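Local atomic coordinates of calcium homeostasis modulator 1 (Oryzias latipes, PDB entry 6LMT), a protein that forms an eight-subunit membrane channel of the calcium homeostasis modulator family, probably a large-pore conduit for ions and small molecules. Residues S40-C43 / Y47-T50; P92-Y97 / L212-W217; P159-F164 / E168-A173. One frame throughout, in Å; residues are numbered along the deposited sequence.

Contact 1: S40-C43 / Y47-T50; sequences SCPC and YNYT. With Y01 (cholesterol hemisuccinate), chain J.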
ATOM      1  N   SER A  40      -0.330  16.374 -28.919  1.00 77.45           N
ATOM      2  CA  SER A  40       0.784  16.773 -29.775  1.00 77.45           C
ATOM      3  C   SER A  40       0.262  17.664 -30.880  1.00 77.45           C
ATOM      4  O   SER A  40       0.064  17.192 -31.998  1.00 77.45           O
ATOM      5  CB  SER A  40       1.478  15.571 -30.342  1.00 77.45           C
ATOM      6  OG  SER A  40       2.437  15.970 -31.289  1.00 77.45           O
ATOM      7  N   CYS A  41       0.093  18.938 -30.562  1.00 77.94           N
ATOM      8  CA  CYS A  41      -0.341  19.925 -31.533  1.00 77.94           C
ATOM      9  C   CYS A  41       0.690  20.025 -32.651  1.00 77.94           C
ATOM     10  O   CYS A  41       1.891  19.998 -32.371  1.00 77.94           O
ATOM     11  CB  CYS A  41      -0.523  21.272 -30.832  1.00 77.94           C
ATOM     12  SG  CYS A  41      -1.222  22.632 -31.772  1.00 77.94           S
ATOM     13  N   PRO A  42       0.270  20.079 -33.918  1.00 77.38           N
ATOM     14  CA  PRO A  42       1.237  20.126 -35.018  1.00 77.38           C
ATOM     15  C   PRO A  42       2.080  21.372 -35.022  1.00 77.38           C
ATOM     16  O   PRO A  42       3.225  21.316 -35.480  1.00 77.38           O
ATOM     17  CB  PRO A  42       0.344  20.096 -36.260  1.00 77.38           C
ATOM     18  CG  PRO A  42      -0.929  19.668 -35.801  1.00 77.38           C
ATOM     19  CD  PRO A  42      -1.103  20.075 -34.421  1.00 77.38           C
ATOM     20  N   CYS A  43       1.535  22.480 -34.509  1.00 81.72           N
ATOM     21  CA  CYS A  43       2.124  23.816 -34.532  1.00 81.72           C
ATOM     22  C   CYS A  43       2.452  24.268 -35.947  1.00 81.72           C
ATOM     23  O   CYS A  43       3.502  24.842 -36.213  1.00 81.72           O
ATOM     24  CB  CYS A  43       3.323  23.931 -33.588  1.00 81.72           C
ATOM     25  SG  CYS A  43       2.794  24.264 -31.895  1.00 81.72           S
ATOM     26  N   TYR A  47      -2.915  22.777 -39.978  1.00 82.40           N
ATOM     27  CA  TYR A  47      -3.310  21.544 -39.342  1.00 82.40           C
ATOM     28  C   TYR A  47      -3.720  21.738 -37.899  1.00 82.40           C
ATOM     29  O   TYR A  47      -4.226  20.793 -37.296  1.00 82.40           O
ATOM     30  CB  TYR A  47      -2.147  20.552 -39.418  1.00 82.40           C
ATOM     31  CG  TYR A  47      -1.780  20.174 -40.823  1.00 82.40           C
ATOM     32  CD1 TYR A  47      -2.750  20.025 -41.796  1.00 82.40           C
ATOM     33  CD2 TYR A  47      -0.454  20.103 -41.208  1.00 82.40           C
ATOM     34  CE1 TYR A  47      -2.412  19.728 -43.088  1.00 82.40           C
ATOM     35  CE2 TYR A  47      -0.109  19.814 -42.492  1.00 82.40           C
ATOM     36  CZ  TYR A  47      -1.090  19.625 -43.429  1.00 82.40           C
ATOM     37  OH  TYR A  47      -0.748  19.331 -44.724  1.00 82.40           O
ATOM     38  N   ASN A  48      -3.521  22.933 -37.334  1.00 76.60           N
ATOM     39  CA  ASN A  48      -3.801  23.160 -35.919  1.00 76.60           C
ATOM     40  C   ASN A  48      -5.281  23.104 -35.615  1.00 76.60           C
ATOM     41  O   ASN A  48      -5.680  22.580 -34.575  1.00 76.60           O
ATOM     42  CB  ASN A  48      -3.278  24.505 -35.451  1.00 76.60           C
ATOM     43  CG  ASN A  48      -1.855  24.483 -35.085  1.00 76.60           C
ATOM     44  OD1 ASN A  48      -1.293  23.440 -34.863  1.00 76.60           O
ATOM     45  ND2 ASN A  48      -1.307  25.643 -34.837  1.00 76.60           N
ATOM     46  N   TYR A  49      -6.101  23.656 -36.499  1.00 77.56           N
ATOM     47  CA  TYR A  49      -7.535  23.678 -36.277  1.00 77.56           C
ATOM     48  C   TYR A  49      -8.119  22.274 -36.312  1.00 77.56           C
ATOM     49  O   TYR A  49      -8.923  21.914 -35.455  1.00 77.56           O
ATOM     50  CB  TYR A  49      -8.214  24.568 -37.312  1.00 77.56           C
ATOM     51  CG  TYR A  49      -9.686  24.697 -37.088  1.00 77.56           C
ATOM     52  CD1 TYR A  49     -10.177  25.565 -36.140  1.00 77.56           C
ATOM     53  CD2 TYR A  49     -10.591  23.912 -37.793  1.00 77.56           C
ATOM     54  CE1 TYR A  49     -11.516  25.666 -35.915  1.00 77.56           C
ATOM     55  CE2 TYR A  49     -11.927  24.000 -37.561  1.00 77.56           C
ATOM     56  CZ  TYR A  49     -12.383  24.882 -36.628  1.00 77.56           C
ATOM     57  OH  TYR A  49     -13.726  24.978 -36.407  1.00 77.56           O
ATOM     58  N   THR A  50      -7.733  21.465 -37.295  1.00 75.44           N
ATOM     59  CA  THR A  50      -8.339  20.147 -37.407  1.00 75.44           C
ATOM     60  C   THR A  50      -7.827  19.207 -36.335  1.00 75.44           C
ATOM     61  O   THR A  50      -8.549  18.304 -35.919  1.00 75.44           O
ATOM     62  CB  THR A  50      -8.098  19.550 -38.786  1.00 75.44           C
ATOM     63  OG1 THR A  50      -6.720  19.231 -38.935  1.00 75.44           O
ATOM     64  CG2 THR A  50      -8.458  20.545 -39.829  1.00 75.44           C
TER
HETATM   65  CAA Y01 J 402     -20.216  19.527 -29.515  1.00 97.77           C
HETATM   66  CBA Y01 J 402     -19.050  19.589 -28.546  1.00 97.77           C
HETATM   67  CAB Y01 J 402     -18.059  18.477 -28.840  1.00 97.77           C
HETATM   68  CAN Y01 J 402     -18.380  20.961 -28.572  1.00 97.77           C
HETATM   69  CAJ Y01 J 402     -17.769  21.369 -29.887  1.00 97.77           C
HETATM   70  CAO Y01 J 402     -17.623  22.864 -30.011  1.00 97.77           C
HETATM   71  CBB Y01 J 402     -16.948  23.384 -31.291  1.00 97.77           C
HETATM   72  CAC Y01 J 402     -17.462  22.606 -32.499  1.00 97.77           C
HETATM   73  CBE Y01 J 402     -17.169  24.908 -31.411  1.00 97.77           C
HETATM   74  CAP Y01 J 402     -16.999  25.629 -30.043  1.00 97.77           C
HETATM   75  CAQ Y01 J 402     -16.150  26.882 -30.297  1.00 97.77           C
HETATM   76  CBG Y01 J 402     -16.420  27.160 -31.768  1.00 97.77           C
HETATM   77  CBI Y01 J 402     -16.337  25.766 -32.418  1.00 97.77           C
HETATM   78  CAE Y01 J 402     -14.897  25.239 -32.470  1.00 97.77           C
HETATM   79  CAU Y01 J 402     -16.891  25.953 -33.835  1.00 97.77           C
HETATM   80  CAS Y01 J 402     -16.100  27.000 -34.635  1.00 97.77           C
HETATM   81  CBF Y01 J 402     -15.982  28.373 -33.945  1.00 97.77           C
HETATM   82  CBD Y01 J 402     -15.575  28.212 -32.467  1.00 97.77           C
HETATM   83  CAK Y01 J 402     -15.658  29.556 -31.760  1.00 97.77           C
HETATM   84  CAI Y01 J 402     -14.881  30.583 -32.513  1.00 97.77           C
HETATM   85  CAZ Y01 J 402     -14.523  30.454 -33.782  1.00 97.77           C
HETATM   86  CAV Y01 J 402     -13.641  31.488 -34.442  1.00 97.77           C
HETATM   87  CBH Y01 J 402     -15.018  29.340 -34.701  1.00 97.77           C
HETATM   88  CAD Y01 J 402     -13.793  28.585 -35.251  1.00 97.77           C
HETATM   89  CAT Y01 J 402     -15.743  30.047 -35.869  1.00 97.77           C
HETATM   90  CAR Y01 J 402     -14.881  31.121 -36.549  1.00 97.77           C
HETATM   91  CBC Y01 J 402     -14.377  32.161 -35.578  1.00 97.77           C
HETATM   92  OAW Y01 J 402     -13.439  33.059 -36.241  1.00 97.77           O
HETATM   93  CAY Y01 J 402     -13.078  34.180 -35.618  1.00 97.77           C
HETATM   94  OAG Y01 J 402     -13.684  34.668 -34.707  1.00 97.77           O
HETATM   95  CAM Y01 J 402     -11.813  34.759 -36.183  1.00 97.77           C
HETATM   96  CAL Y01 J 402     -11.271  35.931 -35.388  1.00 97.77           C
HETATM   97  CAX Y01 J 402     -10.000  36.556 -35.936  1.00 97.77           C
HETATM   98  OAH Y01 J 402      -9.521  36.096 -36.992  1.00 97.77           O
HETATM   99  OAF Y01 J 402      -9.492  37.501 -35.301  1.00 97.77           O
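Y47, at the N-cap position of helix 48-70, meets P42 through its CB, which lies 3.9 Å from the CG of the proline ring. The aromatic ring is carried off from P42; CG stands anti to the carbonyl carbon (chi1 -63°), and the side chain packs on Y176 of the second subunit instead. N48 supplies the polar part of the contact. The amide of this first helical residue reaches back over the loop, and OD1 accepts a weak hydrogen bond from the backbone N of C43 at 3.0 Å, bent to 123° at the hydrogen. The same oxygen takes a second weak bond from the N of M44, so one side-chain acceptor serves two consecutive backbone amides of the loop. Around it lie CD of P42, 3.4 Å from N48 OD1, and the sulfur of C41, while the proline and asparagine side chains run past each other in opposite directions. At the other end of the amide, ND2 donates to A156 O, which fixes the rotation of the group and ties it to a second loop. Y49 takes no part in the loop contact and meets the bound cholesterol hemisuccinate: its OH lies 3.6 Å from CAS, with the sterol methyl CAD placed obliquely to the ring. T50 turns back on its own segment, OG1 donating a weak hydrogen bond of 3.4 Å to Y47 O. C41 and C43 are joined by disulfides to C126 and C160, and the C41 carbonyl is bound by R175 of the second subunit. The whole is a Cys-Pro-Cys loop, both half-cystines in disulfides, held against the first turn of helix 48-70, consistent with the disulfide-braced extracellular loops of the CALHM family.

Contact 2: P92-Y97 / L212-W217; sequences PSVLRY and LKTKYW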
ATOM      1  N   PRO A  92     -44.172  -0.477 -30.342  1.00136.67           N
ATOM      2  CA  PRO A  92     -43.148   0.468 -30.814  1.00136.67           C
ATOM      3  C   PRO A  92     -42.720   1.494 -29.777  1.00136.67           C
ATOM      4  O   PRO A  92     -41.623   2.048 -29.911  1.00136.67           O
ATOM      5  CB  PRO A  92     -43.814   1.136 -32.023  1.00136.67           C
ATOM      6  CG  PRO A  92     -45.253   0.949 -31.814  1.00136.67           C
ATOM      7  CD  PRO A  92     -45.409  -0.373 -31.133  1.00136.67           C
ATOM      8  N   SER A  93     -43.530   1.764 -28.752  1.00134.65           N
ATOM      9  CA  SER A  93     -43.096   2.670 -27.697  1.00134.65           C
ATOM     10  C   SER A  93     -42.083   2.020 -26.771  1.00134.65           C
ATOM     11  O   SER A  93     -41.236   2.716 -26.206  1.00134.65           O
ATOM     12  CB  SER A  93     -44.287   3.156 -26.878  1.00134.65           C
ATOM     13  OG  SER A  93     -44.801   2.108 -26.079  1.00134.65           O
ATOM     14  N   VAL A  94     -42.164   0.702 -26.588  1.00134.20           N
ATOM     15  CA  VAL A  94     -41.194  -0.006 -25.763  1.00134.20           C
ATOM     16  C   VAL A  94     -39.851  -0.090 -26.474  1.00134.20           C
ATOM     17  O   VAL A  94     -38.794   0.025 -25.847  1.00134.20           O
ATOM     18  CB  VAL A  94     -41.746  -1.394 -25.390  1.00134.20           C
ATOM     19  CG1 VAL A  94     -40.738  -2.212 -24.604  1.00134.20           C
ATOM     20  CG2 VAL A  94     -43.004  -1.238 -24.586  1.00134.20           C
ATOM     21  N   LEU A  95     -39.870  -0.242 -27.799  1.00133.08           N
ATOM     22  CA  LEU A  95     -38.629  -0.236 -28.561  1.00133.08           C
ATOM     23  C   LEU A  95     -38.007   1.152 -28.593  1.00133.08           C
ATOM     24  O   LEU A  95     -36.784   1.286 -28.500  1.00133.08           O
ATOM     25  CB  LEU A  95     -38.881  -0.736 -29.978  1.00133.08           C
ATOM     26  CG  LEU A  95     -39.349  -2.180 -30.120  1.00133.08           C
ATOM     27  CD1 LEU A  95     -39.681  -2.478 -31.560  1.00133.08           C
ATOM     28  CD2 LEU A  95     -38.314  -3.147 -29.606  1.00133.08           C
ATOM     29  N   ARG A  96     -38.831   2.196 -28.728  1.00130.94           N
ATOM     30  CA  ARG A  96     -38.302   3.552 -28.688  1.00130.94           C
ATOM     31  C   ARG A  96     -37.775   3.913 -27.313  1.00130.94           C
ATOM     32  O   ARG A  96     -36.787   4.647 -27.208  1.00130.94           O
ATOM     33  CB  ARG A  96     -39.354   4.575 -29.104  1.00130.94           C
ATOM     34  CG  ARG A  96     -39.661   4.610 -30.581  1.00130.94           C
ATOM     35  CD  ARG A  96     -40.394   5.893 -30.937  1.00130.94           C
ATOM     36  NE  ARG A  96     -41.702   5.997 -30.300  1.00130.94           N
ATOM     37  CZ  ARG A  96     -42.834   5.583 -30.856  1.00130.94           C
ATOM     38  NH1 ARG A  96     -42.818   5.047 -32.066  1.00130.94           N
ATOM     39  NH2 ARG A  96     -43.980   5.718 -30.209  1.00130.94           N
ATOM     40  N   TYR A  97     -38.408   3.409 -26.253  1.00130.55           N
ATOM     41  CA  TYR A  97     -37.936   3.720 -24.913  1.00130.55           C
ATOM     42  C   TYR A  97     -36.624   3.014 -24.628  1.00130.55           C
ATOM     43  O   TYR A  97     -35.746   3.561 -23.956  1.00130.55           O
ATOM     44  CB  TYR A  97     -38.981   3.327 -23.873  1.00130.55           C
ATOM     45  CG  TYR A  97     -38.580   3.802 -22.523  1.00130.55           C
ATOM     46  CD1 TYR A  97     -38.706   5.136 -22.206  1.00130.55           C
ATOM     47  CD2 TYR A  97     -38.023   2.945 -21.585  1.00130.55           C
ATOM     48  CE1 TYR A  97     -38.319   5.602 -21.004  1.00130.55           C
ATOM     49  CE2 TYR A  97     -37.623   3.414 -20.367  1.00130.55           C
ATOM     50  CZ  TYR A  97     -37.780   4.750 -20.086  1.00130.55           C
ATOM     51  OH  TYR A  97     -37.403   5.282 -18.886  1.00130.55           O
ATOM     52  N   LEU A 212     -41.896   0.600 -17.346  1.00140.72           N
ATOM     53  CA  LEU A 212     -42.116  -0.635 -16.612  1.00140.72           C
ATOM     54  C   LEU A 212     -42.063  -1.848 -17.536  1.00140.72           C
ATOM     55  O   LEU A 212     -41.636  -2.925 -17.112  1.00140.72           O
ATOM     56  CB  LEU A 212     -43.447  -0.543 -15.873  1.00140.72           C
ATOM     57  CG  LEU A 212     -43.530   0.690 -14.962  1.00140.72           C
ATOM     58  CD1 LEU A 212     -44.915   0.895 -14.385  1.00140.72           C
ATOM     59  CD2 LEU A 212     -42.497   0.653 -13.849  1.00140.72           C
ATOM     60  N   LYS A 213     -42.466  -1.691 -18.799  1.00140.45           N
ATOM     61  CA  LYS A 213     -42.315  -2.786 -19.754  1.00140.45           C
ATOM     62  C   LYS A 213     -40.863  -2.972 -20.170  1.00140.45           C
ATOM     63  O   LYS A 213     -40.424  -4.102 -20.408  1.00140.45           O
ATOM     64  CB  LYS A 213     -43.187  -2.553 -20.983  1.00140.45           C
ATOM     65  CG  LYS A 213     -44.652  -2.789 -20.754  1.00140.45           C
ATOM     66  CD  LYS A 213     -45.448  -2.514 -22.004  1.00140.45           C
ATOM     67  CE  LYS A 213     -46.923  -2.731 -21.760  1.00140.45           C
ATOM     68  NZ  LYS A 213     -47.750  -2.440 -22.958  1.00140.45           N
ATOM     69  N   THR A 214     -40.105  -1.880 -20.276  1.00137.97           N
ATOM     70  CA  THR A 214     -38.697  -1.990 -20.631  1.00137.97           C
ATOM     71  C   THR A 214     -37.888  -2.552 -19.476  1.00137.97           C
ATOM     72  O   THR A 214     -36.903  -3.266 -19.701  1.00137.97           O
ATOM     73  CB  THR A 214     -38.164  -0.625 -21.067  1.00137.97           C
ATOM     74  OG1 THR A 214     -39.004  -0.111 -22.102  1.00137.97           O
ATOM     75  CG2 THR A 214     -36.770  -0.716 -21.634  1.00137.97           C
ATOM     76  N   LYS A 215     -38.307  -2.282 -18.241  1.00140.11           N
ATOM     77  CA  LYS A 215     -37.644  -2.896 -17.102  1.00140.11           C
ATOM     78  C   LYS A 215     -37.919  -4.387 -17.021  1.00140.11           C
ATOM     79  O   LYS A 215     -37.004  -5.155 -16.722  1.00140.11           O
ATOM     80  CB  LYS A 215     -38.061  -2.214 -15.803  1.00140.11           C
ATOM     81  CG  LYS A 215     -37.252  -2.681 -14.611  1.00140.11           C
ATOM     82  CD  LYS A 215     -37.599  -1.927 -13.365  1.00140.11           C
ATOM     83  CE  LYS A 215     -37.166  -0.495 -13.501  1.00140.11           C
ATOM     84  NZ  LYS A 215     -35.691  -0.362 -13.651  1.00140.11           N
ATOM     85  N   TYR A 216     -39.146  -4.818 -17.309  1.00142.63           N
ATOM     86  CA  TYR A 216     -39.415  -6.250 -17.353  1.00142.63           C
ATOM     87  C   TYR A 216     -38.674  -6.916 -18.503  1.00142.63           C
ATOM     88  O   TYR A 216     -38.247  -8.070 -18.386  1.00142.63           O
ATOM     89  CB  TYR A 216     -40.913  -6.515 -17.465  1.00142.63           C
ATOM     90  CG  TYR A 216     -41.213  -7.981 -17.614  1.00142.63           C
ATOM     91  CD1 TYR A 216     -41.065  -8.849 -16.546  1.00142.63           C
ATOM     92  CD2 TYR A 216     -41.617  -8.505 -18.830  1.00142.63           C
ATOM     93  CE1 TYR A 216     -41.315 -10.189 -16.684  1.00142.63           C
ATOM     94  CE2 TYR A 216     -41.867  -9.844 -18.974  1.00142.63           C
ATOM     95  CZ  TYR A 216     -41.713 -10.680 -17.903  1.00142.63           C
ATOM     96  OH  TYR A 216     -41.974 -12.017 -18.058  1.00142.63           O
ATOM     97  N   TRP A 217     -38.505  -6.196 -19.612  1.00139.74           N
ATOM     98  CA  TRP A 217     -37.753  -6.717 -20.748  1.00139.74           C
ATOM     99  C   TRP A 217     -36.283  -6.909 -20.400  1.00139.74           C
ATOM    100  O   TRP A 217     -35.678  -7.914 -20.784  1.00139.74           O
ATOM    101  CB  TRP A 217     -37.900  -5.761 -21.920  1.00139.74           C
ATOM    102  CG  TRP A 217     -37.234  -6.169 -23.185  1.00139.74           C
ATOM    103  CD1 TRP A 217     -37.670  -7.081 -24.085  1.00139.74           C
ATOM    104  CD2 TRP A 217     -35.972  -5.703 -23.666  1.00139.74           C
ATOM    105  NE1 TRP A 217     -36.789  -7.183 -25.128  1.00139.74           N
ATOM    106  CE2 TRP A 217     -35.727  -6.353 -24.887  1.00139.74           C
ATOM    107  CE3 TRP A 217     -35.026  -4.787 -23.184  1.00139.74           C
ATOM    108  CZ2 TRP A 217     -34.581  -6.104 -25.645  1.00139.74           C
ATOM    109  CZ3 TRP A 217     -33.883  -4.565 -23.917  1.00139.74           C
ATOM    110  CH2 TRP A 217     -33.662  -5.226 -25.135  1.00139.74           C
TER
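The ring of Y97 presents its edge to T214: OG1 lies near the ring plane, 3.3 Å from Y97 CD2, and the methyl CG2 is in plane at the same edge. The other flat group, the R96 guanidinium, lies with one face over P92 O and S93 N of its own helical turn. The Y97 hydroxyl is hydrogen-bonded to R203, while T214 OG1 is bonded to A210 O one turn back, so the threonine oxygen meets the aromatic edge with its polar need met within its own helix. V94 packs beside this pair. Its CG1, anti to the backbone N (chi1 176°), lies 3.7 Å from T214 OG1, and CG2 rests 3.8 Å from CD of K213. That lysine runs extended past V94 at about a right angle and carries its ammonium to a salt bridge with E254 of the fourth subunit. The two helical segments cross at -71°, their axes 9.4 Å apart at closest approach. Helix 74-82 packs against both segments, L77 on L95 and V76 on W217, while Y216 turns to the third and fourth subunits.

Contact 3: P159-F164 / E168-A173; sequences PCKDLF and EVRVAA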
ATOM      1  N   PRO A 159       1.136  27.045 -29.091  1.00 79.24           N
ATOM      2  CA  PRO A 159       0.919  25.881 -28.219  1.00 79.24           C
ATOM      3  C   PRO A 159       2.159  25.061 -27.896  1.00 79.24           C
ATOM      4  O   PRO A 159       2.066  24.151 -27.071  1.00 79.24           O
ATOM      5  CB  PRO A 159      -0.073  25.039 -29.012  1.00 79.24           C
ATOM      6  CG  PRO A 159      -0.702  25.919 -29.865  1.00 79.24           C
ATOM      7  CD  PRO A 159       0.261  26.913 -30.271  1.00 79.24           C
ATOM      8  N   CYS A 160       3.298  25.343 -28.500  1.00 87.98           N
ATOM      9  CA  CYS A 160       4.515  24.562 -28.355  1.00 87.98           C
ATOM     10  C   CYS A 160       5.537  25.408 -27.605  1.00 87.98           C
ATOM     11  O   CYS A 160       5.953  26.456 -28.099  1.00 87.98           O
ATOM     12  CB  CYS A 160       5.023  24.162 -29.736  1.00 87.98           C
ATOM     13  SG  CYS A 160       3.882  23.097 -30.674  1.00 87.98           S
ATOM     14  N   LYS A 161       5.923  24.964 -26.406  1.00 92.48           N
ATOM     15  CA  LYS A 161       6.872  25.724 -25.594  1.00 92.48           C
ATOM     16  C   LYS A 161       8.252  25.751 -26.224  1.00 92.48           C
ATOM     17  O   LYS A 161       8.932  26.780 -26.205  1.00 92.48           O
ATOM     18  CB  LYS A 161       6.991  25.130 -24.198  1.00 92.48           C
ATOM     19  CG  LYS A 161       5.753  25.182 -23.367  1.00 92.48           C
ATOM     20  CD  LYS A 161       6.029  24.619 -21.992  1.00 92.48           C
ATOM     21  CE  LYS A 161       4.790  24.665 -21.123  1.00 92.48           C
ATOM     22  NZ  LYS A 161       3.747  23.726 -21.608  1.00 92.48           N
ATOM     23  N   ASP A 162       8.684  24.627 -26.767  1.00 95.42           N
ATOM     24  CA  ASP A 162      10.003  24.470 -27.346  1.00 95.42           C
ATOM     25  C   ASP A 162      10.069  24.864 -28.812  1.00 95.42           C
ATOM     26  O   ASP A 162      11.071  24.580 -29.468  1.00 95.42           O
ATOM     27  CB  ASP A 162      10.469  23.032 -27.132  1.00 95.42           C
ATOM     28  CG  ASP A 162       9.404  22.008 -27.486  1.00 95.42           C
ATOM     29  OD1 ASP A 162       8.311  22.387 -27.961  1.00 95.42           O
ATOM     30  OD2 ASP A 162       9.640  20.808 -27.235  1.00 95.42           O
ATOM     31  N   LEU A 163       9.044  25.524 -29.332  1.00 90.71           N
ATOM     32  CA  LEU A 163       9.089  26.097 -30.663  1.00 90.71           C
ATOM     33  C   LEU A 163       8.745  27.573 -30.661  1.00 90.71           C
ATOM     34  O   LEU A 163       8.800  28.206 -31.716  1.00 90.71           O
ATOM     35  CB  LEU A 163       8.126  25.371 -31.610  1.00 90.71           C
ATOM     36  CG  LEU A 163       8.375  23.905 -31.937  1.00 90.71           C
ATOM     37  CD1 LEU A 163       7.279  23.384 -32.808  1.00 90.71           C
ATOM     38  CD2 LEU A 163       9.706  23.740 -32.608  1.00 90.71           C
ATOM     39  N   PHE A 164       8.368  28.129 -29.520  1.00 92.22           N
ATOM     40  CA  PHE A 164       8.010  29.531 -29.400  1.00 92.22           C
ATOM     41  C   PHE A 164       8.960  30.121 -28.374  1.00 92.22           C
ATOM     42  O   PHE A 164       9.092  29.581 -27.273  1.00 92.22           O
ATOM     43  CB  PHE A 164       6.555  29.700 -28.963  1.00 92.22           C
ATOM     44  CG  PHE A 164       6.019  31.072 -29.180  1.00 92.22           C
ATOM     45  CD1 PHE A 164       5.547  31.444 -30.416  1.00 92.22           C
ATOM     46  CD2 PHE A 164       6.022  32.000 -28.169  1.00 92.22           C
ATOM     47  CE1 PHE A 164       5.066  32.697 -30.626  1.00 92.22           C
ATOM     48  CE2 PHE A 164       5.543  33.255 -28.381  1.00 92.22           C
ATOM     49  CZ  PHE A 164       5.065  33.600 -29.609  1.00 92.22           C
ATOM     50  N   GLU A 168       6.950  35.303 -22.436  1.00 96.23           N
ATOM     51  CA  GLU A 168       5.958  36.204 -21.867  1.00 96.23           C
ATOM     52  C   GLU A 168       4.722  36.295 -22.746  1.00 96.23           C
ATOM     53  O   GLU A 168       3.599  36.298 -22.238  1.00 96.23           O
ATOM     54  CB  GLU A 168       6.591  37.578 -21.646  1.00 96.23           C
ATOM     55  CG  GLU A 168       5.727  38.577 -20.910  1.00 96.23           C
ATOM     56  CD  GLU A 168       4.919  39.472 -21.836  1.00 96.23           C
ATOM     57  OE1 GLU A 168       5.445  39.887 -22.887  1.00 96.23           O
ATOM     58  OE2 GLU A 168       3.736  39.723 -21.531  1.00 96.23           O
ATOM     59  N   VAL A 169       4.906  36.362 -24.060  1.00 92.26           N
ATOM     60  CA  VAL A 169       3.774  36.400 -24.976  1.00 92.26           C
ATOM     61  C   VAL A 169       3.077  35.050 -25.014  1.00 92.26           C
ATOM     62  O   VAL A 169       1.851  34.974 -25.118  1.00 92.26           O
ATOM     63  CB  VAL A 169       4.262  36.850 -26.365  1.00 92.26           C
ATOM     64  CG1 VAL A 169       3.178  36.775 -27.401  1.00 92.26           C
ATOM     65  CG2 VAL A 169       4.743  38.244 -26.278  1.00 92.26           C
ATOM     66  N   ARG A 170       3.835  33.971 -24.880  1.00 87.44           N
ATOM     67  CA  ARG A 170       3.243  32.646 -24.887  1.00 87.44           C
ATOM     68  C   ARG A 170       2.422  32.401 -23.633  1.00 87.44           C
ATOM     69  O   ARG A 170       1.333  31.842 -23.715  1.00 87.44           O
ATOM     70  CB  ARG A 170       4.327  31.591 -25.013  1.00 87.44           C
ATOM     71  CG  ARG A 170       3.784  30.227 -25.179  1.00 87.44           C
ATOM     72  CD  ARG A 170       4.846  29.191 -25.074  1.00 87.44           C
ATOM     73  NE  ARG A 170       5.489  29.233 -23.774  1.00 87.44           N
ATOM     74  CZ  ARG A 170       5.002  28.682 -22.672  1.00 87.44           C
ATOM     75  NH1 ARG A 170       3.856  28.033 -22.692  1.00 87.44           N
ATOM     76  NH2 ARG A 170       5.669  28.782 -21.540  1.00 87.44           N
ATOM     77  N   VAL A 171       2.921  32.815 -22.471  1.00 85.44           N
ATOM     78  CA  VAL A 171       2.202  32.617 -21.217  1.00 85.44           C
ATOM     79  C   VAL A 171       0.935  33.465 -21.174  1.00 85.44           C
ATOM     80  O   VAL A 171      -0.114  33.008 -20.712  1.00 85.44           O
ATOM     81  CB  VAL A 171       3.148  32.897 -20.034  1.00 85.44           C
ATOM     82  CG1 VAL A 171       2.411  33.060 -18.745  1.00 85.44           C
ATOM     83  CG2 VAL A 171       4.096  31.750 -19.874  1.00 85.44           C
ATOM     84  N   ALA A 172       0.991  34.680 -21.713  1.00 83.60           N
ATOM     85  CA  ALA A 172      -0.186  35.538 -21.717  1.00 83.60           C
ATOM     86  C   ALA A 172      -1.250  35.037 -22.682  1.00 83.60           C
ATOM     87  O   ALA A 172      -2.443  35.083 -22.372  1.00 83.60           O
ATOM     88  CB  ALA A 172       0.216  36.963 -22.060  1.00 83.60           C
ATOM     89  N   ALA A 173      -0.845  34.546 -23.849  1.00 82.49           N
ATOM     90  CA  ALA A 173      -1.806  34.024 -24.812  1.00 82.49           C
ATOM     91  C   ALA A 173      -2.376  32.684 -24.383  1.00 82.49           C
ATOM     92  O   ALA A 173      -3.532  32.387 -24.677  1.00 82.49           O
ATOM     93  CB  ALA A 173      -1.148  33.903 -26.181  1.00 82.49           C
TER
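The loop that joins helix 148-155 to helix 167-202, and that carries the half-cystine C160, folds back here on the early turns of the helix it leads into. R170 is at the centre, reaching from the helix between K161 and F164. Its CG is anti to the backbone N (chi1 -174°), which carries the chain out toward the loop, and a bend at chi3 (61°) brings the guanidinium under the lysine chain, whose CG lies over one face, 3.5 Å above the plane and displaced toward the rim. The nearest guanidinium atom to K161 CG is NH1, and CE of K161 follows at 3.8 Å from the same R170 NH1. Nearer the helix, CB and CG of R170 pack against F164, whose CD2 lies 3.6 Å from R170 CB in an oblique approach. F164 touches CB and CG and not the guanidinium, whose plane is turned 76° from the ring. V169 reaches the same ring at its edge, CG1 being 4.3 Å from F164 CZ, and the ring of F154 meets the phenylalanine as well. No hydrogen bond crosses between the two segments; R170 instead binds N167 OD1 through NH2, which anchors the guanidinium to the start of its own helix. The neighbouring subunits lie close by, D162 and L163 packing on V171 of the second subunit. Chemically the contact is held by hydrocarbon, with two cationic ends left side by side: K161 NZ is 4.4 Å from R170 NH1. Since the lysine is exposed, solvent probably screens the pair, though the proximity would probably make it somewhat easier for the lysine to lose its proton.

Overall arrangement
Contacts 1 and 3 lie on the same side of the chain's centre, their centres about 15 Å apart, and are joined covalently by the C43 SG to C160 SG disulfide of 2.0 Å. Contact 2 lies on the opposite side, its centre about 45 Å from that of contact 1 and about 54 Å from that of contact 3. Along the sequence contact 3 falls within the loop that contact 2 closes. Bound sterol is near contacts 1 and 2: Y49 of contact 1 lines a cholesterol hemisuccinate pocket, and the side chain of Y97 is about 6 Å from such a molecule. Contacts 1 and 3 both touch the second subunit, and contacts 2 and 3 the third.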